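Acetyltransferase, GNAT family (Enterococcus faecalis, PDB 1U6M) probably transfers an acyl group, most likely acetyl from acetyl-coenzyme A as in other members of its family, to an acceptor that is not established here. Local coordinates at residues S35-Q38 with M39-L43; E107-P110 with N111-Y114; F155-P158 with G159-K162. One frame throughout, in Å; residues are numbered along the deposited sequence.

All three contacts are local, each folding one unbroken stretch of chain upon itself; they follow one another in series, and none nests in or crosses another. From the N terminus, interaction 1 starts helix 36-47, which packs beside helix 12-25. Interaction 2 reverses the chain at the end of the long loop after helix 85-93 and delivers it into strand 112-120 of the mixed sheet. Interaction 3 ends the loop that leaves strand 148-154, the parallel neighbour of strand 112-120, and starts helix 158-165. Interactions 1 and 2 lie on opposite sides of the chain's centre, their centres about 29 Å apart, while the centres of interactions 2 and 3 are about 20 Å apart.

Interaction 1 (S35-Q38 with M39-L43); sequences SEEQ and MIDLL
Ile-40 lays its side chain over the carbonyl oxygen of Glu-36, one helical turn back, with Ile-40 CG1 3.4 Å from Glu-36 O. CG1 stands anti to its own carbonyl carbon (chi1 -70°), which turns this branch back toward the start of the helix. Leu-42 repeats the pattern on Gln-38: its CG is 3.2 Å from Gln-38 O, the oxygen that also accepts from Leu-42 N. Both aliphatic chains are buried, Ile-40 against Arg-17 of helix 12-25 and Leu-42 against Val-90 and Phe-91 of helix 85-93, where their bulk suits a packed interface.

The N-terminal end of helix 36-47 is closed by a capping box. Ser-35 OG, on a side chain short enough to fold back, accepts from Gln-38 N at 3.2 Å; in return, Gln-38 OE1 accepts from Ser-35 N at 3.0 Å. Met-39 N then bonds to Ser-35 O at 2.9 Å.

Outside, Glu-37 and Asp-41 run side by side, while Glu-36 reaches Lys-24 in a salt bridge. Asp-41 OD1 lies 2.8 Å from Glu-37 O, close enough to suggest a protonated Asp-41 and less repulsion from Glu-37; the positive helix end should ease Glu-36 and Glu-37.

Interaction 2 (E107-P110 with N111-Y114); sequences ETLP and NEWY
Leu-109 to Glu-112 form a type II beta turn that sends the chain back on itself, so that 107-110 and 111-114 run in nearly reversed directions. Pro-110 fits the first corner, where its ring holds phi near the value that position needs, and Asn-111 takes the left-handed conformation of the second, one that asparagine tolerates better than most residues. Across the turn, the CA atoms of Thr-108 and Tyr-114 are 6.3 Å apart.

Glu-112 folds its chain back inside the bend: CG sits between its backbone N and carbonyl carbon (chi1 80°), and from there the extended side chain brings OE1 to Leu-109 N at 2.8 Å. The N-H points almost straight at OE1 but comes from above the carboxylate, 62° out of its plane. His-184 adds a weak hydrogen bond to the same oxygen.

Thr-108 presents CG2 to the face of the Tyr-114 ring, a CH-pi contact 3.8 Å from the centroid. Its hydroxyl is hydrogen-bonded to Glu-80, consistent with the rotation that turns the methyl to the ring. Glu-107 OE1 approaches the ring edge, 3.6 Å from Tyr-114 CE1.

The bend leads into strand 112-120, set between the antiparallel strand 67-76 and the parallel strand 148-154. Leu-109 rests on strands 170-177 and 180-188, while Trp-113, on the other side of strand 112-120 from Tyr-114, packs against Leu-137 and Val-140 of helix 137-142.

Interaction 3 (F155-P158 with G159-K162); sequences FDNP and GARK
Asn-157 caps the N terminus of helix 158-165, its OD1 accepting from Ala-160 N at 3.2 Å. The amide N-H meets this oxygen from above the carbonyl plane, 61° out of it, and also makes a weak bond to Asn-157 O. A water shares the oxygen, donating to Asn-157 OD1 at 2.7 Å and accepting from Gly-159 N at 3.0 Å, so serving a second N-H. Asn-157 CG lies anti to its backbone N (chi1 -155°), which brings the amide to the rim of the first turn, beside Ala-160.

Backbone bonds take over from there. Arg-161 N reaches Asn-157 O at 3.1 Å, and Lys-162 N reaches Pro-158 O at 2.9 Å. Proline suits the first helical position, since it has no N-H to offer where none is needed and its ring restrains the backbone.

The packing is slight: the small methyl of Ala-160 sits over one face of the cap's amide, CB 3.5 Å from Asn-157 CG.

The loop joins strand 148-154 to helix 158-165 at the protein surface. Phe-155 leans on Leu-181 of strand 180-188; Arg-161 lies against Asn-183 and Met-185 of the same strand and ends in a salt bridge with Asp-171 of strand 170-177.

Interaction 1 (S35-Q38 with M39-L43)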
loop_
_atom_site.group_PDB
_atom_site.type_symbol
_atom_site.label_atom_id
_atom_site.label_comp_id
_atom_site.label_asym_id
_atom_site.label_seq_id
_atom_site.Cartn_x
_atom_site.Cartn_y
_atom_site.Cartn_z
ATOM N N SER A 35 17.443 -11.427 -7.901
ATOM C CA SER A 35 16.929 -11.004 -9.233
ATOM C C SER A 35 15.471 -10.522 -9.117
ATOM O O SER A 35 14.761 -10.950 -8.201
ATOM C CB SER A 35 16.953 -12.171 -10.197
ATOM O OG SER A 35 15.948 -13.121 -9.855
ATOM N N GLU A 36 15.033 -9.661 -10.042
ATOM C CA GLU A 36 13.621 -9.228 -10.105
ATOM C C GLU A 36 12.610 -10.376 -10.095
ATOM O O GLU A 36 11.643 -10.340 -9.323
ATOM C CB GLU A 36 13.367 -8.311 -11.289
ATOM C CG GLU A 36 14.174 -7.027 -11.165
ATOM C CD GLU A 36 13.524 -5.857 -11.858
ATOM O OE1 GLU A 36 14.047 -4.715 -11.695
ATOM O OE2 GLU A 36 12.483 -6.096 -12.550
ATOM N N GLU A 37 12.861 -11.402 -10.909
ATOM C CA GLU A 37 11.980 -12.538 -10.992
ATOM C C GLU A 37 11.795 -13.165 -9.640
ATOM O O GLU A 37 10.667 -13.545 -9.306
ATOM C CB GLU A 37 12.483 -13.588 -12.000
ATOM C CG GLU A 37 11.508 -14.767 -12.122
ATOM C CD GLU A 37 11.993 -15.964 -12.960
ATOM O OE1 GLU A 37 11.216 -16.963 -13.041
ATOM O OE2 GLU A 37 13.126 -15.914 -13.530
ATOM N N GLN A 38 12.885 -13.286 -8.872
ATOM C CA GLN A 38 12.852 -13.955 -7.543
ATOM C C GLN A 38 12.161 -13.058 -6.539
ATOM O O GLN A 38 11.446 -13.553 -5.711
ATOM C CB GLN A 38 14.244 -14.357 -6.976
ATOM C CG GLN A 38 15.144 -15.170 -7.910
ATOM C CD GLN A 38 16.622 -15.312 -7.424
ATOM O OE1 GLN A 38 17.330 -14.322 -7.031
ATOM N NE2 GLN A 38 17.100 -16.546 -7.502
ATOM N N MET A 39 12.417 -11.756 -6.610
ATOM C CA MET A 39 11.714 -10.812 -5.754
ATOM C C MET A 39 10.181 -10.879 -5.977
ATOM O O MET A 39 9.431 -10.883 -5.015
ATOM C CB MET A 39 12.259 -9.371 -5.803
ATOM C CG MET A 39 11.729 -8.469 -4.609
ATOM S SD MET A 39 12.321 -8.848 -2.874
ATOM C CE MET A 39 13.974 -8.556 -3.275
ATOM N N ILE A 40 9.740 -10.985 -7.230
ATOM C CA ILE A 40 8.324 -11.083 -7.558
ATOM C C ILE A 40 7.749 -12.350 -6.941
ATOM O O ILE A 40 6.710 -12.272 -6.261
ATOM C CB ILE A 40 8.097 -10.917 -9.084
ATOM C CG1 ILE A 40 8.393 -9.458 -9.468
ATOM C CG2 ILE A 40 6.690 -11.344 -9.502
ATOM C CD1 ILE A 40 8.279 -9.125 -10.956
ATOM N N ASP A 41 8.433 -13.486 -7.078
ATOM C CA ASP A 41 7.983 -14.739 -6.449
ATOM C C ASP A 41 7.857 -14.689 -4.913
ATOM O O ASP A 41 6.929 -15.237 -4.326
ATOM C CB ASP A 41 8.899 -15.920 -6.877
ATOM C CG ASP A 41 8.631 -16.388 -8.367
ATOM O OD1 ASP A 41 8.776 -15.586 -9.316
ATOM O OD2 ASP A 41 8.268 -17.553 -8.610
ATOM N N LEU A 42 8.786 -13.995 -4.267
ATOM C CA LEU A 42 8.828 -13.882 -2.825
ATOM C C LEU A 42 7.646 -13.015 -2.359
ATOM O O LEU A 42 6.893 -13.419 -1.496
ATOM C CB LEU A 42 10.169 -13.229 -2.423
ATOM C CG LEU A 42 11.449 -14.092 -2.570
ATOM C CD1 LEU A 42 12.771 -13.239 -2.367
ATOM C CD2 LEU A 42 11.467 -15.331 -1.652
ATOM N N LEU A 43 7.529 -11.812 -2.918
ATOM C CA LEU A 43 6.373 -10.941 -2.724
ATOM C C LEU A 43 5.063 -11.677 -2.923
ATOM O O LEU A 43 4.202 -11.615 -2.024
ATOM C CB LEU A 43 6.472 -9.735 -3.680
ATOM C CG LEU A 43 7.621 -8.779 -3.359
ATOM C CD1 LEU A 43 7.906 -7.730 -4.505
ATOM C CD2 LEU A 43 7.365 -8.074 -1.951
#

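Interaction 2 (E107-P110 with N111-Y114)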
loop_
_atom_site.group_PDB
_atom_site.type_symbol
_atom_site.label_atom_id
_atom_site.label_comp_id
_atom_site.label_asym_id
_atom_site.label_seq_id
_atom_site.Cartn_x
_atom_site.Cartn_y
_atom_site.Cartn_z
ATOM N N GLU A 107 4.379 5.401 10.533
ATOM C CA GLU A 107 3.700 6.340 9.668
ATOM C C GLU A 107 2.201 6.571 9.948
ATOM O O GLU A 107 1.609 7.498 9.419
ATOM C CB GLU A 107 3.997 6.010 8.199
ATOM C CG GLU A 107 3.688 4.610 7.740
ATOM C CD GLU A 107 4.310 4.295 6.375
ATOM O OE1 GLU A 107 3.748 3.545 5.549
ATOM O OE2 GLU A 107 5.399 4.802 6.127
ATOM N N THR A 108 1.613 5.740 10.802
ATOM C CA THR A 108 0.191 5.826 11.124
ATOM C C THR A 108 -0.103 6.626 12.392
ATOM O O THR A 108 0.789 6.827 13.200
ATOM C CB THR A 108 -0.493 4.433 11.211
ATOM O OG1 THR A 108 -0.160 3.798 12.462
ATOM C CG2 THR A 108 -0.094 3.555 10.045
ATOM N N LEU A 109 -1.349 7.089 12.525
ATOM C CA LEU A 109 -1.904 7.595 13.786
ATOM C C LEU A 109 -2.950 6.618 14.372
ATOM O O LEU A 109 -3.613 5.895 13.616
ATOM C CB LEU A 109 -2.565 8.957 13.599
ATOM C CG LEU A 109 -1.715 10.185 13.279
ATOM C CD1 LEU A 109 -2.559 11.419 13.495
ATOM C CD2 LEU A 109 -0.403 10.256 14.112
ATOM N N PRO A 110 -3.104 6.584 15.731
ATOM C CA PRO A 110 -4.103 5.670 16.344
ATOM C C PRO A 110 -5.515 5.857 15.769
ATOM O O PRO A 110 -5.875 6.960 15.415
ATOM C CB PRO A 110 -4.080 6.077 17.841
ATOM C CG PRO A 110 -2.762 6.716 18.062
ATOM C CD PRO A 110 -2.359 7.371 16.756
ATOM N N ASN A 111 -6.324 4.815 15.689
ATOM C CA ASN A 111 -7.737 5.004 15.296
ATOM C C ASN A 111 -8.125 5.392 13.817
ATOM O O ASN A 111 -9.311 5.550 13.504
ATOM C CB ASN A 111 -8.418 5.964 16.303
ATOM C CG ASN A 111 -8.240 5.494 17.775
ATOM O OD1 ASN A 111 -7.750 6.261 18.624
ATOM N ND2 ASN A 111 -8.597 4.218 18.056
ATOM N N GLU A 112 -7.146 5.519 12.927
ATOM C CA GLU A 112 -7.432 5.601 11.493
ATOM C C GLU A 112 -7.359 4.216 10.807
ATOM O O GLU A 112 -6.702 3.289 11.308
ATOM C CB GLU A 112 -6.505 6.624 10.833
ATOM C CG GLU A 112 -5.125 6.090 10.557
ATOM C CD GLU A 112 -4.104 7.147 10.375
ATOM O OE1 GLU A 112 -2.915 6.800 10.247
ATOM O OE2 GLU A 112 -4.463 8.330 10.387
ATOM N N TRP A 113 -8.076 4.052 9.696
ATOM C CA TRP A 113 -7.716 3.070 8.678
ATOM C C TRP A 113 -6.656 3.758 7.798
ATOM O O TRP A 113 -6.899 4.835 7.230
ATOM C CB TRP A 113 -8.911 2.683 7.876
ATOM C CG TRP A 113 -8.703 1.474 6.954
ATOM C CD1 TRP A 113 -8.987 0.170 7.233
ATOM C CD2 TRP A 113 -8.199 1.488 5.596
ATOM N NE1 TRP A 113 -8.691 -0.632 6.142
ATOM C CE2 TRP A 113 -8.202 0.153 5.134
ATOM C CE3 TRP A 113 -7.731 2.499 4.743
ATOM C CZ2 TRP A 113 -7.779 -0.192 3.837
ATOM C CZ3 TRP A 113 -7.299 2.157 3.443
ATOM C CH2 TRP A 113 -7.327 0.836 3.006
ATOM N N TYR A 114 -5.439 3.224 7.809
ATOM C CA TYR A 114 -4.350 3.897 7.144
ATOM C C TYR A 114 -4.160 3.437 5.670
ATOM O O TYR A 114 -4.044 2.223 5.394
ATOM C CB TYR A 114 -3.057 3.675 7.903
ATOM C CG TYR A 114 -1.866 4.328 7.218
ATOM C CD1 TYR A 114 -0.848 3.548 6.634
ATOM C CD2 TYR A 114 -1.754 5.710 7.131
ATOM C CE1 TYR A 114 0.258 4.152 6.015
ATOM C CE2 TYR A 114 -0.630 6.313 6.481
ATOM C CZ TYR A 114 0.340 5.522 5.939
ATOM O OH TYR A 114 1.417 6.105 5.294
#

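Interaction 3 (F155-P158 with G159-K162)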
loop_
_atom_site.group_PDB
_atom_site.type_symbol
_atom_site.label_atom_id
_atom_site.label_comp_id
_atom_site.label_asym_id
_atom_site.label_seq_id
_atom_site.Cartn_x
_atom_site.Cartn_y
_atom_site.Cartn_z
ATOM N N PHE A 155 5.642 16.438 1.451
ATOM C CA PHE A 155 5.708 17.918 1.324
ATOM C C PHE A 155 5.974 18.422 -0.088
ATOM O O PHE A 155 5.532 19.493 -0.462
ATOM C CB PHE A 155 6.833 18.465 2.214
ATOM C CG PHE A 155 6.410 18.795 3.626
ATOM C CD1 PHE A 155 7.249 19.552 4.444
ATOM C CD2 PHE A 155 5.187 18.361 4.136
ATOM C CE1 PHE A 155 6.885 19.860 5.761
ATOM C CE2 PHE A 155 4.807 18.662 5.450
ATOM C CZ PHE A 155 5.657 19.419 6.264
ATOM N N ASP A 156 6.726 17.638 -0.848
ATOM C CA ASP A 156 7.094 17.976 -2.196
ATOM C C ASP A 156 6.130 17.352 -3.229
ATOM O O ASP A 156 6.444 17.167 -4.403
ATOM C CB ASP A 156 8.570 17.590 -2.409
ATOM C CG ASP A 156 8.783 16.093 -2.686
ATOM O OD1 ASP A 156 7.801 15.308 -2.807
ATOM O OD2 ASP A 156 9.971 15.698 -2.802
ATOM N N ASN A 157 4.946 16.998 -2.759
ATOM C CA ASN A 157 3.883 16.557 -3.636
ATOM C C ASN A 157 2.636 17.350 -3.358
ATOM O O ASN A 157 1.639 16.779 -2.945
ATOM C CB ASN A 157 3.617 15.062 -3.493
ATOM C CG ASN A 157 2.982 14.453 -4.741
ATOM O OD1 ASN A 157 2.413 15.141 -5.623
ATOM N ND2 ASN A 157 3.055 13.141 -4.812
ATOM N N PRO A 158 2.661 18.661 -3.654
ATOM C CA PRO A 158 1.510 19.499 -3.322
ATOM C C PRO A 158 0.354 19.193 -4.280
ATOM O O PRO A 158 -0.793 19.418 -3.934
ATOM C CB PRO A 158 2.019 20.953 -3.514
ATOM C CG PRO A 158 3.353 20.829 -4.269
ATOM C CD PRO A 158 3.672 19.376 -4.463
ATOM N N GLY A 159 0.647 18.650 -5.457
ATOM C CA GLY A 159 -0.410 18.195 -6.331
ATOM C C GLY A 159 -1.252 17.080 -5.730
ATOM O O GLY A 159 -2.475 17.134 -5.826
ATOM N N ALA A 160 -0.604 16.095 -5.075
ATOM C CA ALA A 160 -1.308 14.956 -4.503
ATOM C C ALA A 160 -2.072 15.478 -3.346
ATOM O O ALA A 160 -3.223 15.119 -3.148
ATOM C CB ALA A 160 -0.352 13.845 -4.057
ATOM N N ARG A 161 -1.438 16.359 -2.601
ATOM C CA ARG A 161 -2.075 16.917 -1.440
ATOM C C ARG A 161 -3.359 17.689 -1.772
ATOM O O ARG A 161 -4.379 17.554 -1.029
ATOM C CB ARG A 161 -1.082 17.740 -0.611
ATOM C CG ARG A 161 -1.777 18.583 0.380
ATOM C CD ARG A 161 -0.856 19.226 1.410
ATOM N NE ARG A 161 -1.746 20.024 2.250
ATOM C CZ ARG A 161 -1.410 21.104 2.949
ATOM N NH1 ARG A 161 -0.146 21.555 2.979
ATOM N NH2 ARG A 161 -2.355 21.733 3.636
ATOM N N LYS A 162 -3.338 18.465 -2.879
ATOM C CA LYS A 162 -4.557 19.098 -3.428
ATOM C C LYS A 162 -5.644 18.095 -3.825
ATOM O O LYS A 162 -6.856 18.313 -3.581
ATOM C CB LYS A 162 -4.220 19.940 -4.663
ATOM C CG LYS A 162 -5.086 21.210 -4.849
ATOM C CD LYS A 162 -6.569 20.961 -4.783
ATOM C CE LYS A 162 -7.418 22.234 -5.055
ATOM N NZ LYS A 162 -7.051 23.412 -4.200
HETATM O O HOH W 1 2.601 17.273 -7.244
#